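Local coordinates for protein cysteine desulfurase (Stenotrophomonas maltophilia, PDB 6WCI) that probably removes sulfur from L-cysteine with the help of pyridoxal 5'-phosphate, leaving L-alanine and passing the sulfur to a carrier, at residues D288-H291 with K292-G296; A301-I304 with G305-V308. All coordinates share one frame; numbering follows the deposited sequence. Where two conformers were deposited one is given.

Contact 1: residues D288-H291 with K292-G296; sequences DAPH and KFEAG
Glu-294 folds back under the turn that precedes it and meets His-291 and Pro-290. Its OE1 lies 3.4 Å from CD2 of the His-291 ring, with carboxylate and imidazole planes nearly perpendicular (83°), while OE2 rests 3.8 Å from CB of Pro-290. CG of Glu-294 stands beside its own backbone N (chi1 -63°), which swings the acid back toward the residues before it, and the extended chain beyond carries the carboxylate past the carbonyl of Pro-290.

Three main-chain hydrogen bonds close the turn. Lys-292 N reaches Asp-288 O at 2.9 Å, an i to i+4 bond; Phe-293 N reaches Pro-290 O at 2.9 Å, and Glu-294 N reaches His-291 O at 3.0 Å. The cis peptide before Pro-290 lies within the loop closed by the first of these and helps to turn the chain. The buried CB of Ala-289 lies 4.4 Å from Phe-293 CE2, at the ring edge, and also meets Leu-263 of helix 260-265, so a small apolar group fits between them.

Outer partners fix the polar ends. Arg-94 forms a salt bridge with Glu-294 OE2, which also accepts from Leu-110 N, so the buried acid is matched by a charge and an N-H; His-291 NE2 pairs with Glu-91. The fully extended Lys-292, its CG over the face of the Phe-293 ring, delivers NZ to the carbonyls of Leu-263 and Met-266. Two successive i to i+3 bonds, from 290 to 293 and from 291 to 294, mark a short 3-10-like turn containing a cis-proline, within the loop joining strand 285-286 to helix 300-316.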
loop_
_atom_site.group_PDB
_atom_site.type_symbol
_atom_site.label_atom_id
_atom_site.label_comp_id
_atom_site.label_asym_id
_atom_site.label_seq_id
_atom_site.Cartn_x
_atom_site.Cartn_y
_atom_site.Cartn_z
ATOM N N ASP B 288 14.427 1.005 -14.700
ATOM C CA ASP B 288 15.123 -0.137 -14.127
ATOM C C ASP B 288 14.631 -0.403 -12.709
ATOM O O ASP B 288 13.950 0.425 -12.094
ATOM C CB ASP B 288 16.631 0.101 -14.094
ATOM C CG ASP B 288 17.251 0.102 -15.465
ATOM O OD1 ASP B 288 16.699 -0.562 -16.362
ATOM O OD2 ASP B 288 18.296 0.760 -15.639
ATOM N N ALA B 289 15.018 -1.555 -12.174
ATOM C CA ALA B 289 14.766 -1.847 -10.780
ATOM C C ALA B 289 15.535 -0.855 -9.907
ATOM O O ALA B 289 16.634 -0.421 -10.268
ATOM C CB ALA B 289 15.202 -3.282 -10.451
ATOM N N PRO B 290 15.000 -0.505 -8.729
ATOM C CA PRO B 290 13.754 -1.059 -8.181
ATOM C C PRO B 290 12.465 -0.347 -8.626
ATOM O O PRO B 290 11.390 -0.929 -8.478
ATOM C CB PRO B 290 13.948 -0.891 -6.669
ATOM C CG PRO B 290 14.758 0.376 -6.546
ATOM C CD PRO B 290 15.707 0.346 -7.753
ATOM N N HIS B 291 12.567 0.893 -9.122
ATOM C CA HIS B 291 11.366 1.667 -9.451
ATOM C C HIS B 291 10.524 0.999 -10.529
ATOM O O HIS B 291 9.312 1.236 -10.586
ATOM C CB HIS B 291 11.750 3.078 -9.888
ATOM C CG HIS B 291 12.330 3.897 -8.784
ATOM N ND1 HIS B 291 13.687 4.072 -8.621
ATOM C CD2 HIS B 291 11.738 4.559 -7.763
ATOM C CE1 HIS B 291 13.905 4.821 -7.555
ATOM N NE2 HIS B 291 12.739 5.129 -7.017
ATOM N N LYS B 292 11.144 0.175 -11.373
ATOM C CA LYS B 292 10.463 -0.717 -12.303
ATOM C C LYS B 292 9.268 -1.420 -11.667
ATOM O O LYS B 292 8.262 -1.675 -12.340
ATOM C CB LYS B 292 11.477 -1.743 -12.828
ATOM C CG LYS B 292 10.958 -2.766 -13.820
ATOM C CD LYS B 292 12.096 -3.705 -14.215
ATOM C CE LYS B 292 11.637 -4.807 -15.149
ATOM N NZ LYS B 292 12.784 -5.663 -15.524
ATOM N N PHE B 293 9.366 -1.738 -10.371
ATOM C CA PHE B 293 8.350 -2.515 -9.672
ATOM C C PHE B 293 7.580 -1.694 -8.639
ATOM O O PHE B 293 6.817 -2.269 -7.857
ATOM C CB PHE B 293 8.980 -3.761 -9.019
ATOM C CG PHE B 293 9.612 -4.706 -10.012
ATOM C CD1 PHE B 293 8.821 -5.499 -10.840
ATOM C CD2 PHE B 293 10.990 -4.780 -10.139
ATOM C CE1 PHE B 293 9.406 -6.369 -11.782
ATOM C CE2 PHE B 293 11.588 -5.643 -11.064
ATOM C CZ PHE B 293 10.789 -6.440 -11.896
ATOM N N GLU B 294 7.722 -0.363 -8.652
ATOM C CA GLU B 294 7.028 0.551 -7.741
ATOM C C GLU B 294 6.206 1.530 -8.582
ATOM O O GLU B 294 6.690 2.602 -8.958
ATOM C CB GLU B 294 8.039 1.291 -6.826
ATOM C CG GLU B 294 8.827 0.353 -5.881
ATOM C CD GLU B 294 10.155 0.944 -5.416
ATOM O OE1 GLU B 294 10.463 2.098 -5.793
ATOM O OE2 GLU B 294 10.901 0.249 -4.683
ATOM N N ALA B 295 4.960 1.164 -8.873
ATOM C CA ALA B 295 4.105 1.958 -9.752
ATOM C C ALA B 295 3.289 2.956 -8.937
ATOM O O ALA B 295 2.740 2.603 -7.889
ATOM C CB ALA B 295 3.180 1.049 -10.568
ATOM N N GLY B 296 3.225 4.210 -9.408
ATOM C CA GLY B 296 2.371 5.195 -8.773
ATOM C C GLY B 296 2.963 5.754 -7.483
ATOM O O GLY B 296 4.080 5.432 -7.075
#

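Contact 2: residues A301-I304 with G305-V308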
loop_
_atom_site.group_PDB
_atom_site.type_symbol
_atom_site.label_atom_id
_atom_site.label_comp_id
_atom_site.label_asym_id
_atom_site.label_seq_id
_atom_site.Cartn_x
_atom_site.Cartn_y
_atom_site.Cartn_z
ATOM N N ALA B 301 4.606 8.370 3.659
ATOM C CA ALA B 301 4.655 8.534 5.107
ATOM C C ALA B 301 5.016 7.222 5.775
ATOM O O ALA B 301 5.888 7.177 6.650
ATOM C CB ALA B 301 3.316 9.048 5.624
ATOM N N GLY B 302 4.360 6.143 5.356
ATOM C CA GLY B 302 4.652 4.842 5.928
ATOM C C GLY B 302 6.111 4.453 5.786
ATOM O O GLY B 302 6.724 3.953 6.730
ATOM N N PHE B 303 6.698 4.684 4.606
ATOM C CA PHE B 303 8.088 4.274 4.431
ATOM C C PHE B 303 9.072 5.202 5.135
ATOM O O PHE B 303 10.124 4.738 5.594
ATOM C CB PHE B 303 8.408 4.119 2.945
ATOM C CG PHE B 303 7.975 2.793 2.417
ATOM C CD1 PHE B 303 8.698 1.653 2.735
ATOM C CD2 PHE B 303 6.799 2.661 1.698
ATOM C CE1 PHE B 303 8.284 0.407 2.306
ATOM C CE2 PHE B 303 6.381 1.422 1.280
ATOM C CZ PHE B 303 7.132 0.294 1.573
ATOM N N ILE B 304 8.764 6.489 5.255
ATOM C CA ILE B 304 9.587 7.343 6.109
ATOM C C ILE B 304 9.602 6.812 7.540
ATOM O O ILE B 304 10.657 6.751 8.185
ATOM C CB ILE B 304 9.092 8.793 6.051
ATOM C CG1 ILE B 304 9.436 9.401 4.693
ATOM C CG2 ILE B 304 9.695 9.631 7.195
ATOM C CD1 ILE B 304 8.919 10.807 4.573
ATOM N N GLY B 305 8.441 6.401 8.051
ATOM C CA GLY B 305 8.400 5.802 9.375
ATOM C C GLY B 305 9.105 4.457 9.437
ATOM O O GLY B 305 9.724 4.122 10.450
ATOM N N LEU B 306 9.018 3.663 8.363
ATOM C CA LEU B 306 9.689 2.364 8.367
ATOM C C LEU B 306 11.199 2.539 8.401
ATOM O O LEU B 306 11.903 1.784 9.082
ATOM C CB LEU B 306 9.266 1.516 7.159
ATOM C CG LEU B 306 9.910 0.106 7.138
ATOM C CD1 LEU B 306 9.533 -0.691 8.409
ATOM C CD2 LEU B 306 9.611 -0.719 5.875
ATOM N N GLY B 307 11.712 3.557 7.711
ATOM C CA GLY B 307 13.130 3.863 7.804
ATOM C C GLY B 307 13.577 4.157 9.223
ATOM O O GLY B 307 14.643 3.705 9.656
ATOM N N VAL B 308 12.766 4.906 9.975
ATOM C CA VAL B 308 13.104 5.156 11.378
ATOM C C VAL B 308 13.051 3.861 12.189
ATOM O O VAL B 308 13.892 3.633 13.067
ATOM C CB VAL B 308 12.188 6.241 11.970
ATOM C CG1 VAL B 308 12.514 6.457 13.440
ATOM C CG2 VAL B 308 12.357 7.562 11.198
#
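This is an intrahelical contact, two consecutive turns at the N-terminal part of helix 300-316, buried between helices 58-70 and 81-101. Main-chain hydrogen bonds of the i to i+4 kind carry it: Gly-305 N to Ala-301 O at 3.0 Å, Leu-306 N to Gly-302 O at 2.8 Å and Gly-307 N to Phe-303 O at 2.9 Å. The next, Val-308 N to Ile-304 O, is weak at 3.3 Å.

Phe-303 and Leu-306 lie side by side and point the same way. Methyl CD2 of Leu-306 lies 4.0 Å from CE1 of the Phe-303 ring, approaching it obliquely. In Leu-306 a chi1 of -178° carries CG out from the helix on the side of Phe-303, and CD2 is the methyl that turns to the ring. Tyr-90 and Leu-97 of helix 81-101 receive this pair, the first meeting Phe-303 and the second Leu-306; Thr-253 touches both. Leu-306 also packs on Met-247, which follows Lys-246, the lysine that carries the pyridoxal phosphate.

Ile-304 packs on Phe-67 and Ala-89, one from each flanking helix, and Val-308 lies against Ala-63 with its CG2 3.6 Å from Ile-304 O. Gly-302, Gly-305 and Gly-307 have no side chain and keep the helix slim at three positions. Gly-302 N is bonded to Asn-299 OD1, and Ala-301 N to Thr-251 OG1 of the second subunit. The chemistry therefore divides in two: i to i+4 hydrogen bonds pair the N-H groups of 305-308 with the carbonyls of 301-304, the last weakly, and hydrocarbon side chains meet neighbouring helices and loops through dispersion and the hydrophobic effect.

Overall arrangement
Contact 1 lies toward the outside of the chain, its centre about 22 Å from the chain's centre and only partly buried, whereas contact 2 is almost wholly enclosed at about 16 Å. They follow each other in sequence, the loop of 288-296 leading toward the helix that holds 301-308, and their nearest atoms are about 7 Å apart. Both pack on helix 81-101, and Tyr-90 there touches Glu-294 of the first and Phe-303 of the second. Main-chain hydrogen bonds, with charged and polar side chains whose partners are far away in sequence, fix the irregular loop; the regular helix relies on its own backbone and apolar side chains. Each also reaches the second subunit, contact 1 by packing and contact 2 by a hydrogen bond.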